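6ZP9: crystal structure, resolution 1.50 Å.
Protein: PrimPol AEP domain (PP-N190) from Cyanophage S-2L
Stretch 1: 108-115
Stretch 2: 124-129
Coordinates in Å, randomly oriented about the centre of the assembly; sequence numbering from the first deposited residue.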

# COMPACT_ATOMS: atom_id res chain seq x y z
N GLY A 108 7.93 19.02 -1.54
CA GLY A 108 7.54 19.60 -0.28
C GLY A 108 6.82 18.66 0.66
O GLY A 108 6.21 19.12 1.63
N LEU A 109 6.87 17.37 0.40
CA LEU A 109 6.28 16.40 1.31
C LEU A 109 7.24 16.12 2.46
O LEU A 109 8.46 16.27 2.32
CB LEU A 109 5.99 15.11 0.57
CG LEU A 109 4.86 15.20 -0.43
CD1 LEU A 109 4.84 13.97 -1.33
CD2 LEU A 109 3.56 15.35 0.32
N PRO A 110 6.71 15.71 3.62
CA PRO A 110 7.58 15.20 4.68
C PRO A 110 8.07 13.81 4.33
O PRO A 110 7.54 13.14 3.43
CB PRO A 110 6.67 15.19 5.91
CG PRO A 110 5.32 14.99 5.35
CD PRO A 110 5.29 15.67 4.00
N ARG A 111 9.11 13.37 5.04
CA ARG A 111 9.71 12.08 4.74
C ARG A 111 8.70 10.96 4.98
O ARG A 111 8.02 10.96 6.02
CB ARG A 111 10.95 11.86 5.61
CG ARG A 111 11.65 10.54 5.36
CD ARG A 111 12.90 10.42 6.20
NE ARG A 111 13.82 11.53 5.96
CZ ARG A 111 14.71 11.57 4.97
NH1 ARG A 111 14.82 10.57 4.10
NH2 ARG A 111 15.49 12.64 4.84
N PRO A 112 8.55 10.01 4.06
CA PRO A 112 7.60 8.92 4.28
C PRO A 112 7.96 8.12 5.54
O PRO A 112 9.12 8.00 5.92
CB PRO A 112 7.74 8.06 3.01
CG PRO A 112 8.25 9.03 1.97
CD PRO A 112 9.17 9.95 2.72
N SER A 113 6.92 7.59 6.20
CA SER A 113 7.17 6.66 7.30
C SER A 113 7.95 5.44 6.83
O SER A 113 8.83 4.95 7.54
CB SER A 113 5.84 6.23 7.93
OG SER A 113 5.14 7.34 8.46
N PHE A 114 7.60 4.92 5.65
CA PHE A 114 8.37 3.86 5.01
C PHE A 114 8.05 3.84 3.53
O PHE A 114 7.11 4.49 3.07
CB PHE A 114 8.11 2.48 5.64
CG PHE A 114 6.73 1.93 5.38
CD1 PHE A 114 5.66 2.29 6.18
CD2 PHE A 114 6.51 1.00 4.37
CE1 PHE A 114 4.40 1.76 5.98
CE2 PHE A 114 5.25 0.46 4.16
CZ PHE A 114 4.19 0.84 4.97
N GLN A 115 8.87 3.12 2.78
CA GLN A 115 8.71 2.98 1.35
C GLN A 115 8.72 1.50 1.00
O GLN A 115 9.11 0.65 1.81
CB GLN A 115 9.81 3.74 0.58
CG GLN A 115 9.78 5.24 0.90
CD GLN A 115 10.86 6.01 0.19
OE1 GLN A 115 12.05 5.88 0.51
NE2 GLN A 115 10.46 6.86 -0.76
N HIS A 124 6.39 2.65 -3.77
CA HIS A 124 5.23 3.02 -2.97
C HIS A 124 5.68 3.79 -1.74
O HIS A 124 6.63 3.37 -1.05
CB HIS A 124 4.43 1.78 -2.58
CG HIS A 124 3.72 1.13 -3.73
ND1 HIS A 124 2.87 0.05 -3.58
CD2 HIS A 124 3.73 1.42 -5.05
CE1 HIS A 124 2.39 -0.29 -4.75
NE2 HIS A 124 2.89 0.52 -5.67
N HIS A 125 5.02 4.91 -1.46
CA HIS A 125 5.35 5.78 -0.33
C HIS A 125 4.19 5.77 0.66
O HIS A 125 3.04 5.93 0.25
CB HIS A 125 5.61 7.21 -0.80
CG HIS A 125 6.48 7.29 -2.02
ND1 HIS A 125 7.84 7.45 -1.95
CD2 HIS A 125 6.17 7.23 -3.33
CE1 HIS A 125 8.34 7.48 -3.17
NE2 HIS A 125 7.35 7.35 -4.03
N TYR A 126 4.50 5.62 1.94
CA TYR A 126 3.50 5.60 2.99
C TYR A 126 3.80 6.63 4.08
O TYR A 126 4.95 6.76 4.52
CB TYR A 126 3.41 4.24 3.65
CG TYR A 126 2.82 3.12 2.84
CD1 TYR A 126 3.60 2.41 1.93
CD2 TYR A 126 1.51 2.73 3.03
CE1 TYR A 126 3.08 1.36 1.22
CE2 TYR A 126 0.98 1.68 2.33
CZ TYR A 126 1.76 0.99 1.43
OH TYR A 126 1.23 -0.07 0.74
N TRP A 127 2.76 7.31 4.55
CA TRP A 127 2.85 8.19 5.71
C TRP A 127 1.83 7.68 6.73
O TRP A 127 0.62 7.74 6.49
CB TRP A 127 2.58 9.65 5.32
CG TRP A 127 3.62 10.29 4.43
CD1 TRP A 127 4.63 11.13 4.81
CD2 TRP A 127 3.72 10.16 3.01
NE1 TRP A 127 5.36 11.53 3.71
CE2 TRP A 127 4.82 10.95 2.59
CE3 TRP A 127 2.99 9.46 2.04
CZ2 TRP A 127 5.22 11.05 1.26
CZ3 TRP A 127 3.39 9.55 0.70
CH2 TRP A 127 4.49 10.35 0.33
N VAL A 128 2.32 7.16 7.86
CA VAL A 128 1.47 6.48 8.84
C VAL A 128 1.12 7.45 9.96
O VAL A 128 1.99 8.19 10.45
CB VAL A 128 2.19 5.24 9.40
CG1 VAL A 128 1.29 4.53 10.41
CG2 VAL A 128 2.57 4.31 8.26
N PHE A 129 -0.15 7.45 10.37
CA PHE A 129 -0.61 8.34 11.43
C PHE A 129 -0.57 7.64 12.79
O PHE A 129 -0.53 6.41 12.88
CB PHE A 129 -2.03 8.82 11.13
CG PHE A 129 -2.15 9.58 9.85
CD1 PHE A 129 -1.66 10.88 9.76
CD2 PHE A 129 -2.73 9.00 8.74
CE1 PHE A 129 -1.76 11.59 8.57
CE2 PHE A 129 -2.83 9.69 7.55
CZ PHE A 129 -2.35 10.99 7.46

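The contact reads as a short antiparallel ladder that gives way, at Ser113, to side chains doing the work of backbone. In the ladder, Tyr126 N donates to Phe114 O at 3.1 Å; the return bond, Phe114 N to Tyr126 O, is weak at 3.4 Å, and Tyr126 O also takes a weak bond from Ser113 N at 2.7 Å, bent to 122°.

Where strand pairing stops, Ser113 substitutes a hydroxyl. Its CB points toward the partner strand, and chi1 in m places Ser113 OG 2.9 Å from Val128 N, which donates almost straight at 177°. A short polar side chain suits this spot: the CA atoms of Ser113 and Trp127 are 4.9 Å apart here, and one CB-OG arm is long enough to reach the Val128 amide.

Phe114 and Tyr126 share one face of the sheet. Phe114 adopts p (69°) and Tyr126 m (-70°), and with both chi2 values near perpendicular their rings lie offset and nearly parallel, 10° between planes and 4.4 Å between centroids. Tyr126 CB also sits over the Phe114 ring, while Val128 CG2 meets that ring's edge, 3.9 Å from Phe114 CE1.

On the face holding Gln115 and His125, Gln115 extends through m and t, then turns at chi3 (-70°), so that Gln115 NE2 donates to His125 ND1 at 2.9 Å. The bond lies near the imidazole plane, on the side of the ND1 lone pair, and it fixes ND1 as an acceptor in a buried setting.

Trp127 anchors the loop and has the largest covered area, 108 Å². Its CA-to-CB bond runs sideways, yet m with chi2 at -100° brings the indole beneath Pro112, with Pro110 O at its edge: Trp127 NE1 donates to Pro110 O at 2.7 Å and 169°, Pro112 CA packs over the five-membered ring, and Leu109 CD1 reaches CZ2 of Trp127 at 3.9 Å. Proline offers compact apolar surface here, while Arg111, whose CA-to-CB bond points away, leaves its side chain outside the packing.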